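Local coordinates for uncharacterized protein (Xanthomonas axonopodis pv. citri, PDB 3OV5) that serves as a VirB7 component of the type IV secretion system and carries a globular N0 domain of the kind found in outer membrane transport proteins, at residues Q7-D12 and L19-A24; G13-M18 and L30-P35; S36-I41 and A64-S69; Q54-L59 and V68-S73. All coordinates share one frame; numbering follows the deposited sequence. Where two conformers were deposited one is given.

Contact 1: Q7-D12 and L19-A24; sequences QATPMD and LERWAA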
loop_
_atom_site.group_PDB
_atom_site.type_symbol
_atom_site.label_atom_id
_atom_site.label_comp_id
_atom_site.label_asym_id
_atom_site.label_seq_id
_atom_site.Cartn_x
_atom_site.Cartn_y
_atom_site.Cartn_z
ATOM N N GLN A 7 -1.305 -3.273 -8.459
ATOM C CA GLN A 7 -2.682 -3.715 -8.308
ATOM C C GLN A 7 -2.732 -4.801 -7.258
ATOM O O GLN A 7 -1.693 -5.397 -6.925
ATOM C CB GLN A 7 -3.260 -4.227 -9.631
ATOM C CG GLN A 7 -2.499 -5.424 -10.168
ATOM C CD GLN A 7 -3.101 -5.993 -11.428
ATOM O OE1 GLN A 7 -4.238 -5.741 -11.800
ATOM N NE2 GLN A 7 -2.315 -6.801 -12.110
ATOM N N ALA A 8 -3.936 -5.117 -6.788
ATOM C CA ALA A 8 -4.144 -6.354 -6.057
ATOM C C ALA A 8 -4.269 -7.500 -7.054
ATOM O O ALA A 8 -4.794 -7.333 -8.155
ATOM C CB ALA A 8 -5.407 -6.272 -5.195
ATOM N N THR A 9 -3.778 -8.666 -6.652
ATOM C CA THR A 9 -3.831 -9.855 -7.491
ATOM C C THR A 9 -4.314 -11.009 -6.672
ATOM O O THR A 9 -4.402 -10.905 -5.465
ATOM C CB THR A 9 -2.460 -10.213 -8.040
ATOM O OG1 THR A 9 -1.609 -10.684 -6.980
ATOM C CG2 THR A 9 -1.858 -9.074 -8.782
ATOM N N PRO A 10 -4.644 -12.139 -7.336
ATOM C CA PRO A 10 -5.081 -13.317 -6.582
ATOM C C PRO A 10 -4.124 -13.759 -5.464
ATOM O O PRO A 10 -4.564 -14.287 -4.462
ATOM C CB PRO A 10 -5.202 -14.408 -7.670
ATOM C CG PRO A 10 -5.596 -13.663 -8.874
ATOM C CD PRO A 10 -4.727 -12.416 -8.791
ATOM N N MET A 11 -2.835 -13.487 -5.607
ATOM C CA MET A 11 -1.829 -13.857 -4.628
ATOM C C MET A 11 -1.952 -13.096 -3.304
ATOM O O MET A 11 -1.460 -13.543 -2.254
ATOM C CB MET A 11 -0.410 -13.590 -5.232
ATOM C CG MET A 11 0.706 -13.954 -4.385
ATOM S SD MET A 11 2.077 -13.673 -5.451
ATOM C CE MET A 11 3.303 -13.822 -4.154
ATOM N N ASP A 12 -2.521 -11.893 -3.361
ATOM C CA ASP A 12 -2.441 -10.955 -2.256
ATOM C C ASP A 12 -3.732 -11.044 -1.448
ATOM O O ASP A 12 -4.845 -10.802 -1.946
ATOM C CB ASP A 12 -2.370 -9.538 -2.775
ATOM C CG ASP A 12 -1.281 -9.320 -3.778
ATOM O OD1 ASP A 12 -1.625 -8.750 -4.826
ATOM O OD2 ASP A 12 -0.104 -9.694 -3.523
ATOM N N LEU A 19 1.596 -5.201 -0.079
ATOM C CA LEU A 19 2.678 -4.220 -0.100
ATOM C C LEU A 19 4.060 -4.883 -0.089
ATOM O O LEU A 19 4.993 -4.337 -0.649
ATOM C CB LEU A 19 2.508 -3.236 1.048
ATOM C CG LEU A 19 1.390 -2.221 0.810
ATOM C CD1 LEU A 19 1.141 -1.439 2.088
ATOM C CD2 LEU A 19 1.749 -1.295 -0.331
ATOM N N GLU A 20 4.220 -6.030 0.575
ATOM C CA GLU A 20 5.482 -6.747 0.495
ATOM C C GLU A 20 5.793 -7.070 -0.977
ATOM O O GLU A 20 6.940 -6.946 -1.418
ATOM C CB GLU A 20 5.433 -8.051 1.303
ATOM C CG GLU A 20 5.506 -7.841 2.778
ATOM C CD GLU A 20 5.208 -9.094 3.577
ATOM O OE1 GLU A 20 5.314 -8.994 4.831
ATOM O OE2 GLU A 20 4.868 -10.148 3.008
ATOM N N ARG A 21 4.757 -7.486 -1.725
ATOM C CA ARG A 21 4.951 -7.778 -3.142
ATOM C C ARG A 21 5.258 -6.504 -3.922
ATOM O O ARG A 21 6.200 -6.489 -4.746
ATOM C CB ARG A 21 3.769 -8.554 -3.710
ATOM C CG ARG A 21 4.002 -8.940 -5.156
ATOM C CD ARG A 21 2.857 -9.792 -5.744
ATOM N NE ARG A 21 1.605 -9.042 -5.736
ATOM C CZ ARG A 21 1.333 -8.050 -6.580
ATOM N NH1 ARG A 21 2.118 -7.781 -7.615
ATOM N NH2 ARG A 21 0.238 -7.323 -6.396
ATOM N N TRP A 22 4.466 -5.434 -3.733
ATOM C CA TRP A 22 4.777 -4.194 -4.450
ATOM C C TRP A 22 6.211 -3.752 -4.171
ATOM O O TRP A 22 6.917 -3.283 -5.055
ATOM C CB TRP A 22 3.837 -3.073 -4.040
ATOM C CG TRP A 22 2.408 -3.221 -4.509
ATOM C CD1 TRP A 22 1.803 -4.302 -5.124
ATOM C CD2 TRP A 22 1.388 -2.215 -4.379
ATOM N NE1 TRP A 22 0.466 -4.017 -5.381
ATOM C CE2 TRP A 22 0.191 -2.746 -4.931
ATOM C CE3 TRP A 22 1.385 -0.913 -3.862
ATOM C CZ2 TRP A 22 -0.993 -2.005 -4.975
ATOM C CZ3 TRP A 22 0.206 -0.185 -3.906
ATOM C CH2 TRP A 22 -0.958 -0.737 -4.444
ATOM N N ALA A 23 6.642 -3.878 -2.912
ATOM C CA ALA A 23 7.993 -3.458 -2.515
ATOM C C ALA A 23 9.045 -4.340 -3.216
ATOM O O ALA A 23 10.003 -3.850 -3.830
ATOM C CB ALA A 23 8.166 -3.522 -1.012
ATOM N N ALA A 24 8.855 -5.657 -3.161
ATOM C CA ALA A 24 9.760 -6.611 -3.824
ATOM C C ALA A 24 9.826 -6.335 -5.323
ATOM O O ALA A 24 10.892 -6.438 -5.947
ATOM C CB ALA A 24 9.301 -8.018 -3.565
HETATM O O HOH W 1 1.172 -5.230 -8.610
#
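Arg21, on helix 15-24, grips the carboxylate of Asp12 side-on with two nitrogens. Its NE meets OD2 of Asp12 at 2.9 Å, in the guanidinium plane and on the syn lone pair. Its NH2 reaches OD1 of Asp12 at 2.8 Å to complete a salt bridge, with the flat groups 26° apart. NH2 also weakly bonds the backbone O of Gln7. Trp22 NE1, 3.0 Å from Gln7 O, sends its N-H nearly straight to that oxygen (164°), which lies in the indole plane, while NE1 stands above the carbonyl plane. CG2 of Thr9 lies over one face of the guanidinium, nearest NH2, and SD of Met11 touches CD of Arg21. Behind them, Thr9 N and Thr9 OG1 both donate to Asp12 OD1, within a type I turn from Thr9 to Asp12. The Arg21 chain bends at chi3 (62°), which brings NE and NH2 round to the carboxylate. Water 1 joins Gln7 N to Arg21 NH1, and NH1 has a second acid in Asp25. Tyr6 packs edge-to-face with Trp22. Three donors on OD1 of buried Asp12 probably favour its ionised form; the salt bridge and the bonds of Arg21 and Trp22 to Gln7 O tie the loop to the helix.

Contact 2: G13-M18 and L30-P35; sequences GTLKTM and LSYNLP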
loop_
_atom_site.group_PDB
_atom_site.type_symbol
_atom_site.label_atom_id
_atom_site.label_comp_id
_atom_site.label_asym_id
_atom_site.label_seq_id
_atom_site.Cartn_x
_atom_site.Cartn_y
_atom_site.Cartn_z
ATOM N N GLY A 13 -3.593 -11.388 -0.188
ATOM C CA GLY A 13 -4.765 -11.433 0.716
ATOM C C GLY A 13 -4.896 -10.258 1.670
ATOM O O GLY A 13 -6.007 -9.968 2.152
ATOM N N THR A 14 -3.773 -9.608 1.988
ATOM C CA THR A 14 -3.794 -8.600 3.015
ATOM C C THR A 14 -3.042 -7.371 2.577
ATOM O O THR A 14 -2.251 -7.401 1.614
ATOM C CB THR A 14 -3.170 -9.097 4.346
ATOM O OG1 THR A 14 -1.740 -9.135 4.210
ATOM C CG2 THR A 14 -3.679 -10.479 4.764
ATOM N N LEU A 15 -3.243 -6.291 3.321
ATOM C CA LEU A 15 -2.572 -5.031 3.074
ATOM C C LEU A 15 -1.043 -5.209 3.126
ATOM O O LEU A 15 -0.327 -4.796 2.198
ATOM C CB LEU A 15 -3.032 -4.007 4.114
ATOM C CG LEU A 15 -2.371 -2.645 4.059
ATOM C CD1 LEU A 15 -2.577 -1.946 2.724
ATOM C CD2 LEU A 15 -2.894 -1.783 5.220
ATOM N N LYS A 16 -0.536 -5.773 4.221
ATOM C CA LYS A 16 0.900 -5.910 4.380
ATOM C C LYS A 16 1.474 -6.827 3.300
ATOM O O LYS A 16 2.552 -6.542 2.789
ATOM C CB LYS A 16 1.236 -6.434 5.780
ATOM C CG LYS A 16 2.742 -6.428 6.066
ATOM C CD LYS A 16 3.047 -6.913 7.483
ATOM C CE LYS A 16 2.665 -8.343 7.691
ATOM N NZ LYS A 16 3.042 -8.833 9.060
ATOM N N THR A 17 0.809 -7.947 3.034
ATOM C CA THR A 17 1.388 -8.897 2.082
ATOM C C THR A 17 1.336 -8.365 0.650
ATOM O O THR A 17 2.269 -8.617 -0.137
ATOM C CB THR A 17 0.791 -10.289 2.248
ATOM O OG1 THR A 17 -0.593 -10.292 2.027
ATOM C CG2 THR A 17 1.156 -10.888 3.623
ATOM N N MET A 18 0.275 -7.637 0.285
ATOM C CA MET A 18 0.259 -6.989 -1.014
ATOM C C MET A 18 1.420 -6.018 -1.113
ATOM O O MET A 18 2.146 -5.968 -2.122
ATOM C CB MET A 18 -1.060 -6.263 -1.260
ATOM C CG MET A 18 -1.128 -5.666 -2.666
ATOM S SD MET A 18 -2.656 -4.794 -2.994
ATOM C CE MET A 18 -2.413 -3.344 -1.935
ATOM N N LEU A 30 9.617 -2.211 2.694
ATOM C CA LEU A 30 8.328 -1.923 3.310
ATOM C C LEU A 30 8.543 -1.653 4.796
ATOM O O LEU A 30 9.105 -2.502 5.501
ATOM C CB LEU A 30 7.368 -3.104 3.154
ATOM C CG LEU A 30 6.045 -2.981 3.913
ATOM C CD1 LEU A 30 5.228 -1.804 3.426
ATOM C CD2 LEU A 30 5.233 -4.268 3.775
ATOM N N SER A 31 8.065 -0.502 5.275
ATOM C CA SER A 31 7.993 -0.214 6.704
ATOM C C SER A 31 6.530 -0.195 7.091
ATOM O O SER A 31 5.796 0.735 6.759
ATOM C CB SER A 31 8.645 1.124 7.005
ATOM O OG SER A 31 10.032 1.043 6.727
ATOM N N TYR A 32 6.103 -1.278 7.728
ATOM C CA TYR A 32 4.716 -1.459 8.095
ATOM C C TYR A 32 4.561 -1.123 9.574
ATOM O O TYR A 32 4.854 -1.927 10.445
ATOM C CB TYR A 32 4.260 -2.893 7.780
ATOM C CG TYR A 32 2.774 -3.061 7.937
ATOM C CD1 TYR A 32 1.902 -2.703 6.899
ATOM C CD2 TYR A 32 2.225 -3.529 9.120
ATOM C CE1 TYR A 32 0.509 -2.791 7.051
ATOM C CE2 TYR A 32 0.835 -3.639 9.280
ATOM C CZ TYR A 32 -0.016 -3.249 8.248
ATOM O OH TYR A 32 -1.373 -3.303 8.379
ATOM N N ASN A 33 4.137 0.108 9.857
ATOM C CA ASN A 33 4.175 0.655 11.211
ATOM C C ASN A 33 2.798 0.683 11.884
ATOM O O ASN A 33 2.440 1.654 12.567
ATOM C CB ASN A 33 4.796 2.054 11.183
ATOM C CG ASN A 33 6.249 2.075 10.800
ATOM O OD1 ASN A 33 6.856 1.054 10.497
ATOM N ND2 ASN A 33 6.816 3.273 10.813
ATOM N N LEU A 34 2.043 -0.395 11.700
ATOM C CA LEU A 34 0.757 -0.597 12.347
ATOM C C LEU A 34 0.810 -1.849 13.192
ATOM O O LEU A 34 1.582 -2.776 12.905
ATOM C CB LEU A 34 -0.358 -0.731 11.318
ATOM C CG LEU A 34 -0.521 0.442 10.336
ATOM C CD1 LEU A 34 -1.599 0.112 9.323
ATOM C CD2 LEU A 34 -0.889 1.727 11.079
ATOM N N PRO A 35 -0.048 -1.938 14.232
ATOM C CA PRO A 35 0.043 -3.095 15.125
ATOM C C PRO A 35 -0.479 -4.389 14.516
ATOM O O PRO A 35 -0.087 -5.476 14.959
ATOM C CB PRO A 35 -0.845 -2.705 16.300
ATOM C CG PRO A 35 -1.771 -1.663 15.742
ATOM C CD PRO A 35 -0.972 -0.915 14.748
#
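Lys16 and Tyr32 bring the first turn of helix 15-24 against strand 29-32, with their CA atoms 6.9 Å apart. In this N0 domain, the N-capped helix start packs on an edge strand of the three-stranded mixed sheet. The contact centres on the Tyr32 ring. The aliphatic chain of Lys16 runs across one face of it, at about a right angle to the tyrosine side chain. CB of Lys16 sits 4.0 Å from the centroid of the Tyr32 ring, a CH-pi contact, and CD of Lys16 lies over the side of CD2. With CG anti to the backbone N (chi1 -173°), the lysine chain is laid over the ring before its end leads away. At the ring edge, in plane, CD2 of Leu15 meets Tyr32 CE1 at 4.0 Å. The Tyr32 hydroxyl is hydrogen-bonded to Ser36 O, which fixes the far end of the ring. Two residues earlier on the strand, CD2 of Leu30 touches CG of Lys16. Thr14 is the N-cap: its OG1 accepts from Thr17 N at 3.0 Å and also bonds Asp37 OD1. The backbone N of Lys16 is held by Asp37 OD2. Leu30 CD2 also rests 3.7 Å from the carbonyl O of Lys16.

Contact 3: S36-I41 and A64-S69; sequences SDYTLI and AAQGVS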
loop_
_atom_site.group_PDB
_atom_site.type_symbol
_atom_site.label_atom_id
_atom_site.label_comp_id
_atom_site.label_asym_id
_atom_site.label_seq_id
_atom_site.Cartn_x
_atom_site.Cartn_y
_atom_site.Cartn_z
ATOM N N SER A 36 -1.374 -4.284 13.529
ATOM C CA SER A 36 -2.009 -5.438 12.889
ATOM C C SER A 36 -1.965 -5.270 11.391
ATOM O O SER A 36 -2.033 -4.141 10.891
ATOM C CB SER A 36 -3.474 -5.523 13.319
ATOM O OG SER A 36 -4.119 -6.680 12.849
ATOM N N ASP A 37 -1.959 -6.392 10.692
ATOM C CA ASP A 37 -2.286 -6.417 9.278
ATOM C C ASP A 37 -3.818 -6.291 9.154
ATOM O O ASP A 37 -4.563 -6.409 10.133
ATOM C CB ASP A 37 -1.731 -7.725 8.690
ATOM C CG ASP A 37 -1.593 -7.723 7.187
ATOM O OD1 ASP A 37 -1.095 -8.777 6.690
ATOM O OD2 ASP A 37 -1.941 -6.727 6.512
ATOM N N TYR A 38 -4.257 -6.057 7.928
ATOM C CA TYR A 38 -5.678 -5.911 7.589
ATOM C C TYR A 38 -5.937 -6.626 6.303
ATOM O O TYR A 38 -5.102 -6.631 5.385
ATOM C CB TYR A 38 -6.061 -4.431 7.379
ATOM C CG TYR A 38 -6.031 -3.694 8.664
ATOM C CD1 TYR A 38 -7.027 -3.918 9.636
ATOM C CD2 TYR A 38 -5.007 -2.821 8.970
ATOM C CE1 TYR A 38 -6.989 -3.322 10.850
ATOM C CE2 TYR A 38 -4.998 -2.184 10.205
ATOM C CZ TYR A 38 -5.982 -2.455 11.129
ATOM O OH TYR A 38 -5.984 -1.847 12.341
ATOM N N THR A 39 -7.120 -7.210 6.173
ATOM C CA THR A 39 -7.501 -7.763 4.899
ATOM C C THR A 39 -7.598 -6.633 3.872
ATOM O O THR A 39 -7.824 -5.470 4.203
ATOM C CB THR A 39 -8.778 -8.565 5.002
ATOM O OG1 THR A 39 -8.818 -9.457 3.888
ATOM C CG2 THR A 39 -9.959 -7.708 4.958
ATOM N N LEU A 40 -7.457 -6.995 2.600
ATOM C CA LEU A 40 -7.769 -6.085 1.523
ATOM C C LEU A 40 -9.275 -5.907 1.445
ATOM O O LEU A 40 -10.021 -6.902 1.376
ATOM C CB LEU A 40 -7.244 -6.637 0.185
ATOM C CG LEU A 40 -5.721 -6.799 0.144
ATOM C CD1 LEU A 40 -5.264 -7.461 -1.155
ATOM C CD2 LEU A 40 -5.016 -5.473 0.297
ATOM N N ILE A 41 -9.731 -4.663 1.397
ATOM C CA ILE A 41 -11.155 -4.388 1.210
ATOM C C ILE A 41 -11.459 -4.120 -0.249
ATOM O O ILE A 41 -10.572 -3.777 -1.035
ATOM C CB ILE A 41 -11.638 -3.244 2.142
ATOM C CG1 ILE A 41 -10.857 -1.948 1.915
ATOM C CG2 ILE A 41 -11.501 -3.694 3.568
ATOM C CD1 ILE A 41 -11.547 -0.756 2.602
ATOM N N ALA A 64 -7.576 5.374 4.865
ATOM C CA ALA A 64 -7.549 6.629 5.629
ATOM C C ALA A 64 -8.550 6.626 6.762
ATOM O O ALA A 64 -8.261 7.178 7.830
ATOM C CB ALA A 64 -7.803 7.818 4.721
ATOM N N ALA A 65 -9.750 6.075 6.532
ATOM C CA ALA A 65 -10.784 6.125 7.583
ATOM C C ALA A 65 -10.442 5.220 8.753
ATOM O O ALA A 65 -11.022 5.393 9.837
ATOM C CB ALA A 65 -12.150 5.765 7.009
ATOM N N GLN A 66 -9.531 4.273 8.561
ATOM C CA GLN A 66 -8.948 3.469 9.636
ATOM C C GLN A 66 -7.798 4.185 10.358
ATOM O O GLN A 66 -7.258 3.664 11.315
ATOM C CB GLN A 66 -8.517 2.126 9.021
ATOM C CG GLN A 66 -7.998 1.059 9.947
ATOM C CD GLN A 66 -9.023 0.496 10.906
ATOM O OE1 GLN A 66 -10.056 1.081 11.180
ATOM N NE2 GLN A 66 -8.769 -0.695 11.393
ATOM N N GLY A 67 -7.443 5.360 9.859
ATOM C CA GLY A 67 -6.389 6.189 10.428
ATOM C C GLY A 67 -5.024 5.967 9.810
ATOM O O GLY A 67 -4.018 6.382 10.401
ATOM N N VAL A 68 -4.964 5.355 8.626
ATOM C CA VAL A 68 -3.708 4.908 8.035
ATOM C C VAL A 68 -3.296 5.792 6.873
ATOM O O VAL A 68 -4.144 6.190 6.058
ATOM C CB VAL A 68 -3.897 3.454 7.532
ATOM C CG1 VAL A 68 -2.653 2.961 6.785
ATOM C CG2 VAL A 68 -4.282 2.531 8.666
ATOM N N SER A 69 -1.984 6.060 6.794
ATOM C CA SER A 69 -1.345 6.672 5.641
ATOM C C SER A 69 -0.406 5.666 4.980
ATOM O O SER A 69 0.334 4.957 5.665
ATOM C CB SER A 69 -0.478 7.849 6.112
ATOM O OG SER A 69 0.320 8.363 5.070
#
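Tyr38 and Gln66 reach toward each other from opposite directions, and their flat ends meet nearly perpendicular, with ring and amide planes 78° apart. The amide nitrogen makes the close approach. NE2 of Gln66 stands on one side of the ring plane, just past the rim, 3.2 Å from CE1 of Tyr38 and 3.3 Å from its CZ. It is also 3.2 Å from Tyr38 OH. CG of Gln66 sits over the same face, farther off. The Gln66 chain starts anti to the backbone N and folds at chi2 (67°), which turns the amide toward the ring. This is a small surface meeting, and each side is positioned from behind. Tyr38 N donates to OD2 of Asp37 at 2.8 Å. The ring packs against Tyr32 and Tyr63. The hydroxyl of Tyr63 is hydrogen-bonded to Thr39 O and Ile41 N, which fastens the end of helix 52-63 to the loop. The backbone around Gln66 is shaped by the way that helix stops. Gly67 N bonds Ala64 O at 2.8 Å, Val68 N bonds Tyr63 O, and Gly67 has positive phi (93°). This is a Schellman motif with Gly67 as its C-prime residue, leading from the helix into strand 68-73.

Contact 4: Q54-L59 and V68-S73; sequences QAATEL and VSVSVS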
loop_
_atom_site.group_PDB
_atom_site.type_symbol
_atom_site.label_atom_id
_atom_site.label_comp_id
_atom_site.label_asym_id
_atom_site.label_seq_id
_atom_site.Cartn_x
_atom_site.Cartn_y
_atom_site.Cartn_z
ATOM N N GLN A 54 0.823 7.004 -7.528
ATOM C CA GLN A 54 -0.625 6.928 -7.633
ATOM C C GLN A 54 -1.143 5.737 -6.832
ATOM O O GLN A 54 -2.149 5.849 -6.129
ATOM C CB GLN A 54 -1.062 6.855 -9.091
ATOM C CG GLN A 54 -2.582 6.869 -9.220
ATOM C CD GLN A 54 -3.034 6.810 -10.655
ATOM O OE1 GLN A 54 -2.474 7.505 -11.517
ATOM N NE2 GLN A 54 -4.032 5.962 -10.947
ATOM N N ALA A 55 -0.489 4.575 -6.960
ATOM C CA ALA A 55 -0.968 3.363 -6.309
ATOM C C ALA A 55 -0.930 3.504 -4.808
ATOM O O ALA A 55 -1.879 3.163 -4.102
ATOM C CB ALA A 55 -0.149 2.154 -6.755
ATOM N N ALA A 56 0.208 3.978 -4.277
ATOM C CA ALA A 56 0.348 4.142 -2.839
ATOM C C ALA A 56 -0.693 5.122 -2.317
ATOM O O ALA A 56 -1.270 4.934 -1.238
ATOM C CB ALA A 56 1.744 4.636 -2.501
ATOM N N THR A 57 -0.927 6.193 -3.067
ATOM C CA THR A 57 -1.865 7.256 -2.676
ATOM C C THR A 57 -3.317 6.754 -2.716
ATOM O O THR A 57 -4.112 7.012 -1.798
ATOM C CB THR A 57 -1.623 8.485 -3.551
ATOM O OG1 THR A 57 -0.257 8.897 -3.337
ATOM C CG2 THR A 57 -2.533 9.631 -3.214
ATOM N N GLU A 58 -3.677 6.002 -3.759
ATOM C CA GLU A 58 -5.004 5.384 -3.796
ATOM C C GLU A 58 -5.186 4.470 -2.596
ATOM O O GLU A 58 -6.242 4.464 -1.949
ATOM C CB GLU A 58 -5.211 4.584 -5.075
ATOM C CG GLU A 58 -5.335 5.413 -6.337
ATOM C CD GLU A 58 -5.741 4.556 -7.528
ATOM O OE1 GLU A 58 -6.828 3.955 -7.448
ATOM O OE2 GLU A 58 -4.990 4.503 -8.530
ATOM N N LEU A 59 -4.170 3.665 -2.320
ATOM C CA LEU A 59 -4.242 2.733 -1.199
ATOM C C LEU A 59 -4.375 3.468 0.127
ATOM O O LEU A 59 -5.142 3.067 1.022
ATOM C CB LEU A 59 -3.042 1.819 -1.224
ATOM C CG LEU A 59 -3.079 0.630 -0.270
ATOM C CD1 LEU A 59 -4.253 -0.286 -0.574
ATOM C CD2 LEU A 59 -1.761 -0.125 -0.355
ATOM N N VAL A 68 -4.964 5.355 8.626
ATOM C CA VAL A 68 -3.708 4.908 8.035
ATOM C C VAL A 68 -3.296 5.792 6.873
ATOM O O VAL A 68 -4.144 6.190 6.058
ATOM C CB VAL A 68 -3.897 3.454 7.532
ATOM C CG1 VAL A 68 -2.653 2.961 6.785
ATOM C CG2 VAL A 68 -4.282 2.531 8.666
ATOM N N SER A 69 -1.984 6.060 6.794
ATOM C CA SER A 69 -1.345 6.672 5.641
ATOM C C SER A 69 -0.406 5.666 4.980
ATOM O O SER A 69 0.334 4.957 5.665
ATOM C CB SER A 69 -0.478 7.849 6.112
ATOM O OG SER A 69 0.320 8.363 5.070
ATOM N N VAL A 70 -0.488 5.583 3.649
ATOM C CA VAL A 70 0.483 4.834 2.846
ATOM C C VAL A 70 1.166 5.830 1.920
ATOM O O VAL A 70 0.492 6.615 1.252
ATOM C CB VAL A 70 -0.199 3.748 1.991
ATOM C CG1 VAL A 70 0.855 2.967 1.179
ATOM C CG2 VAL A 70 -1.037 2.796 2.877
ATOM N N SER A 71 2.495 5.817 1.907
ATOM C CA SER A 71 3.232 6.770 1.092
ATOM C C SER A 71 4.543 6.163 0.623
ATOM O O SER A 71 4.964 5.112 1.114
ATOM C CB SER A 71 3.478 8.072 1.859
ATOM O OG SER A 71 4.292 7.830 2.997
ATOM N N VAL A 72 5.138 6.829 -0.359
ATOM C CA VAL A 72 6.461 6.523 -0.865
ATOM C C VAL A 72 7.460 7.522 -0.247
ATOM O O VAL A 72 7.296 8.742 -0.411
ATOM C CB VAL A 72 6.501 6.667 -2.397
ATOM C CG1 VAL A 72 7.881 6.359 -2.911
ATOM C CG2 VAL A 72 5.457 5.778 -3.059
ATOM N N SER A 73 8.428 6.968 0.497
ATOM C CA SER A 73 9.486 7.693 1.217
ATOM C C SER A 73 10.808 7.021 0.788
ATOM O O SER A 73 11.178 5.960 1.286
ATOM C CB SER A 73 9.255 7.581 2.740
ATOM O OG SER A 73 9.579 8.753 3.503
HETATM O O HOH W 2 0.877 8.623 -0.649
#
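Ala56 meets Val70 through aliphatic groups; the flat side-chain groups are the Gln54 amide and the Glu58 carboxylate, both on the helix. NE2 of Gln54 donates to OE2 of Glu58 at 3.0 Å. The oxygen lies in the amide plane and the donor on the anti side of the carboxylate, tilted out of its plane, though this rests on one of two conformers of Glu58. Helix 52-63 and the strand that follows, 68-73, run antiparallel as a helix-turn-strand unit of the N0 domain, the helix packing on an edge strand of the mixed sheet. The short segment axes run nearly antiparallel (168°) and come within 6.6 Å. Such nearness fits the small side chain at the closest approach. CB of Ala56 fits between two valines, 4.1 Å from CG1 of Val70 and 3.9 Å from CG2 of Val72. Val70 has CG1 anti to its backbone N (chi1 -179°), and this branch also touches CD2 of Leu59, 4.3 Å away. Leu59 in turn lies against Leu15, Met18 and Leu19, so the contact faces the hydrophobic core shared with helix 15-24. At the margin, helix side chains hold the strand backbone. Val70 N is hydrogen-bonded to OG of Ser60, one turn along the helix from Ala56. Water 2 donates to Val70 O and, in the given conformer, to OG1 of Thr57. The carbonyl O of Ala56 lies 3.5 Å from O of Val70, two acceptors close together without a hydrogen bond.

Overall arrangement
From the N terminus, contact 1 closes the loop between strand 6-7 and helix 15-24. Contact 2 opens inside it, at 13-18, and ends beyond it on strand 29-32, so the two cross while sharing that helix. Contact 3 begins next, on the 36-41 loop, and makes the widest closure, spanning helix 52-63. Contact 4 opens within contact 3, on that helix, and ends on the same strand, 68-73, sharing Val68 and Ser69. Asp37 and Tyr38 bond residues 14-16, which ties contact 3 to contact 2. Leu59 and Ala55 pack on Leu19 and Trp22, joining contact 4 to contact 1. Contacts 2 and 4 set the two helices on the mixed sheet; contacts 1 and 3 fasten loops beside them.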